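Local coordinates for general secretion pathway protein D (Pseudomonas aeruginosa, PDB 4E9J) that forms the outer-membrane channel of the type II secretion system that exports proteins such as elastase, this piece being its periplasmic N0, N1 and N2 domains, at residues D30-I38 against F73-F82. Residues are numbered along the deposited sequence; the frame is centred on the assembly and turned at random.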
loop_
_atom_site.group_PDB
_atom_site.type_symbol
_atom_site.label_atom_id
_atom_site.label_comp_id
_atom_site.label_asym_id
_atom_site.label_seq_id
_atom_site.Cartn_x
_atom_site.Cartn_y
_atom_site.Cartn_z
ATOM N N ASP A 30 17.457 -18.883 14.035
ATOM C CA ASP A 30 16.102 -19.192 14.460
ATOM C C ASP A 30 15.412 -17.849 14.734
ATOM O O ASP A 30 16.052 -16.925 15.252
ATOM C CB ASP A 30 16.111 -20.043 15.742
ATOM C CG ASP A 30 14.780 -20.690 16.046
ATOM O OD1 ASP A 30 13.782 -19.953 16.201
ATOM O OD2 ASP A 30 14.732 -21.934 16.124
ATOM N N ILE A 31 14.138 -17.721 14.357
ATOM C CA ILE A 31 13.393 -16.481 14.608
ATOM C C ILE A 31 13.373 -16.160 16.105
ATOM O O ILE A 31 13.376 -14.992 16.479
ATOM C CB ILE A 31 11.970 -16.544 13.988
ATOM C CG1 ILE A 31 11.353 -15.132 13.914
ATOM C CG2 ILE A 31 11.055 -17.515 14.767
ATOM C CD1 ILE A 31 10.077 -15.084 13.106
ATOM N N ARG A 32 13.386 -17.194 16.961
ATOM C CA ARG A 32 13.420 -17.011 18.412
ATOM C C ARG A 32 14.712 -16.360 18.922
ATOM O O ARG A 32 14.662 -15.633 19.915
ATOM C CB ARG A 32 13.091 -18.316 19.121
ATOM C CG ARG A 32 11.633 -18.718 18.856
ATOM C CD ARG A 32 11.420 -20.208 19.020
ATOM N NE ARG A 32 10.024 -20.615 18.854
ATOM C CZ ARG A 32 9.073 -20.518 19.772
ATOM N NH1 ARG A 32 9.336 -19.984 20.959
ATOM N NH2 ARG A 32 7.842 -20.931 19.503
ATOM N N GLU A 33 15.842 -16.569 18.222
ATOM C CA GLU A 33 17.103 -15.903 18.543
ATOM C C GLU A 33 16.983 -14.438 18.167
ATOM O O GLU A 33 17.341 -13.568 18.960
ATOM C CB GLU A 33 18.298 -16.546 17.800
ATOM C CG GLU A 33 19.597 -15.780 18.005
ATOM C CD GLU A 33 20.851 -16.523 17.587
ATOM O OE1 GLU A 33 20.984 -17.704 17.979
ATOM O OE2 GLU A 33 21.698 -15.936 16.877
ATOM N N PHE A 34 16.437 -14.158 16.979
ATOM C CA PHE A 34 16.238 -12.769 16.566
ATOM C C PHE A 34 15.350 -12.011 17.569
ATOM O O PHE A 34 15.674 -10.882 17.918
ATOM C CB PHE A 34 15.674 -12.702 15.147
ATOM C CG PHE A 34 15.351 -11.294 14.706
ATOM C CD1 PHE A 34 16.367 -10.372 14.462
ATOM C CD2 PHE A 34 14.035 -10.869 14.599
ATOM C CE1 PHE A 34 16.064 -9.058 14.079
ATOM C CE2 PHE A 34 13.734 -9.561 14.237
ATOM C CZ PHE A 34 14.746 -8.666 13.962
ATOM N N ILE A 35 14.289 -12.649 18.071
ATOM C CA ILE A 35 13.389 -12.033 19.074
ATOM C C ILE A 35 14.149 -11.711 20.373
ATOM O O ILE A 35 13.996 -10.614 20.916
ATOM C CB ILE A 35 12.155 -12.944 19.327
ATOM C CG1 ILE A 35 11.252 -12.979 18.067
ATOM C CG2 ILE A 35 11.363 -12.472 20.550
ATOM C CD1 ILE A 35 10.301 -14.276 17.974
ATOM N N ASP A 36 14.960 -12.672 20.860
ATOM C CA ASP A 36 15.799 -12.492 22.059
ATOM C C ASP A 36 16.784 -11.338 21.872
ATOM O O ASP A 36 16.956 -10.537 22.791
ATOM C CB ASP A 36 16.605 -13.767 22.373
ATOM C CG ASP A 36 15.817 -14.918 22.949
ATOM O OD1 ASP A 36 14.713 -14.676 23.482
ATOM O OD2 ASP A 36 16.338 -16.055 22.939
ATOM N N GLN A 37 17.413 -11.234 20.696
ATOM C CA GLN A 37 18.333 -10.116 20.441
ATOM C C GLN A 37 17.585 -8.782 20.475
ATOM O O GLN A 37 18.116 -7.800 20.991
ATOM C CB GLN A 37 19.032 -10.276 19.083
ATOM C CG GLN A 37 20.091 -11.370 19.030
ATOM C CD GLN A 37 21.233 -11.185 19.999
ATOM O OE1 GLN A 37 21.614 -12.125 20.697
ATOM N NE2 GLN A 37 21.817 -9.981 20.081
ATOM N N ILE A 38 16.356 -8.735 19.913
ATOM C CA ILE A 38 15.588 -7.487 19.924
ATOM C C ILE A 38 15.246 -7.124 21.376
ATOM O O ILE A 38 15.221 -5.939 21.723
ATOM C CB ILE A 38 14.326 -7.569 19.007
ATOM C CG1 ILE A 38 14.724 -7.621 17.505
ATOM C CG2 ILE A 38 13.376 -6.379 19.258
ATOM C CD1 ILE A 38 15.268 -6.305 16.896
ATOM N N PHE A 73 12.297 -5.001 13.455
ATOM C CA PHE A 73 11.678 -6.135 14.167
ATOM C C PHE A 73 10.257 -6.392 13.666
ATOM O O PHE A 73 9.920 -7.525 13.354
ATOM C CB PHE A 73 11.669 -5.870 15.682
ATOM C CG PHE A 73 10.715 -6.709 16.500
ATOM C CD1 PHE A 73 10.938 -8.067 16.684
ATOM C CD2 PHE A 73 9.652 -6.123 17.166
ATOM C CE1 PHE A 73 10.108 -8.827 17.518
ATOM C CE2 PHE A 73 8.805 -6.890 17.977
ATOM C CZ PHE A 73 9.028 -8.243 18.128
ATOM N N LEU A 74 9.434 -5.328 13.548
ATOM C CA LEU A 74 8.042 -5.473 13.068
ATOM C C LEU A 74 7.981 -5.977 11.634
ATOM O O LEU A 74 7.120 -6.792 11.314
ATOM C CB LEU A 74 7.290 -4.151 13.201
ATOM C CG LEU A 74 7.088 -3.609 14.618
ATOM C CD1 LEU A 74 6.301 -2.304 14.579
ATOM C CD2 LEU A 74 6.431 -4.616 15.507
ATOM N N SER A 75 8.911 -5.519 10.778
ATOM C CA SER A 75 9.012 -5.943 9.393
ATOM C C SER A 75 9.381 -7.411 9.318
ATOM O O SER A 75 8.836 -8.124 8.482
ATOM C CB SER A 75 10.044 -5.115 8.628
ATOM O OG SER A 75 9.442 -3.954 8.081
ATOM N N VAL A 76 10.302 -7.876 10.183
ATOM C CA VAL A 76 10.690 -9.292 10.207
ATOM C C VAL A 76 9.510 -10.148 10.678
ATOM O O VAL A 76 9.221 -11.175 10.078
ATOM C CB VAL A 76 11.990 -9.516 11.034
ATOM C CG1 VAL A 76 12.240 -10.999 11.317
ATOM C CG2 VAL A 76 13.187 -8.914 10.299
ATOM N N MET A 77 8.803 -9.716 11.708
ATOM C CA MET A 77 7.651 -10.470 12.219
ATOM C C MET A 77 6.584 -10.577 11.120
ATOM O O MET A 77 6.152 -11.678 10.788
ATOM C CB MET A 77 7.046 -9.758 13.441
ATOM C CG MET A 77 7.814 -9.907 14.775
ATOM S SD MET A 77 8.419 -11.555 15.252
ATOM C CE MET A 77 10.031 -11.454 14.698
ATOM N N SER A 78 6.194 -9.433 10.535
ATOM C CA SER A 78 5.241 -9.383 9.432
ATOM C C SER A 78 5.693 -10.219 8.236
ATOM O O SER A 78 4.861 -10.932 7.677
ATOM C CB SER A 78 4.972 -7.943 9.003
ATOM O OG SER A 78 4.144 -7.891 7.854
ATOM N N THR A 79 7.008 -10.225 7.902
ATOM C CA THR A 79 7.517 -11.047 6.789
ATOM C C THR A 79 7.189 -12.529 6.980
ATOM O O THR A 79 6.849 -13.187 6.009
ATOM C CB THR A 79 9.042 -10.860 6.584
ATOM O OG1 THR A 79 9.302 -9.528 6.106
ATOM C CG2 THR A 79 9.667 -11.892 5.588
ATOM N N HIS A 80 7.266 -13.037 8.217
ATOM C CA HIS A 80 7.057 -14.450 8.514
ATOM C C HIS A 80 5.662 -14.776 9.068
ATOM O O HIS A 80 5.436 -15.890 9.512
ATOM C CB HIS A 80 8.191 -14.931 9.441
ATOM C CG HIS A 80 9.530 -14.781 8.805
ATOM N ND1 HIS A 80 10.040 -15.855 8.104
ATOM C CD2 HIS A 80 10.346 -13.731 8.594
ATOM C CE1 HIS A 80 11.141 -15.446 7.523
ATOM N NE2 HIS A 80 11.375 -14.196 7.766
ATOM N N GLY A 81 4.733 -13.835 8.971
ATOM C CA GLY A 81 3.348 -14.043 9.373
ATOM C C GLY A 81 3.061 -13.991 10.847
ATOM O O GLY A 81 2.144 -14.673 11.303
ATOM N N PHE A 82 3.789 -13.142 11.597
ATOM C CA PHE A 82 3.580 -12.960 13.027
ATOM C C PHE A 82 3.207 -11.518 13.347
ATOM O O PHE A 82 3.542 -10.617 12.581
ATOM C CB PHE A 82 4.832 -13.384 13.820
ATOM C CG PHE A 82 5.271 -14.791 13.478
ATOM C CD1 PHE A 82 4.461 -15.874 13.766
ATOM C CD2 PHE A 82 6.446 -15.019 12.775
ATOM C CE1 PHE A 82 4.818 -17.164 13.367
ATOM C CE2 PHE A 82 6.809 -16.307 12.388
ATOM C CZ PHE A 82 5.989 -17.374 12.682
#
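Phe34 points its ring across to the helix of 73-82, where the CE2 corner meets Val76 CG1 at 3.6 Å and the rim runs on to Phe73 CA and Met77 CE, both near the ring plane. With its CG anti to the backbone N (chi1 176°), the phenyl spans the gap until CZ lies 4.0 Å from Phe73 CA, a reach that the short, beta-branched Val76 leaves room for. Phe73 is turned otherwise. Ile38 CG2 sits over one face of its ring, 4.2 Å from the centroid and 24° off the normal, a CH-pi contact; Met77 CG of its own helix covers the opposite face, while Phe34 CE2 comes to the edge, 4.0 Å from Phe73 CD1. Met77, bent at both chi2 and chi3, curls its methyl CE back toward the first helix, 3.9 Å from Ile35 CG1 and 4.0 Å from Ile31 CD1; an unbranched, flexible thioether can bend so that one methyl serves several neighbours. Ile31 continues past it, its CD1 lying 3.6 Å from Phe82 CE2 and also near His80 CB.

A Schellman motif, with Gly81 at positive phi, ends the second helix and probably helps to bring Phe82 back to Ile31. At the start of the other helix, Asp30 OD1 caps Arg32 N. The contact packs N0-domain helices 31-42 and 66-79 nearly antiparallel (160°), with Val58 of strand 55-61 touching Phe34 and Val76, and Ile93 of strand 91-95 touching Ile35, Phe73 and Met77. Carbon atoms make the contacts between the segments, so burial and fit of shape, rather than polar pairing, probably hold them together.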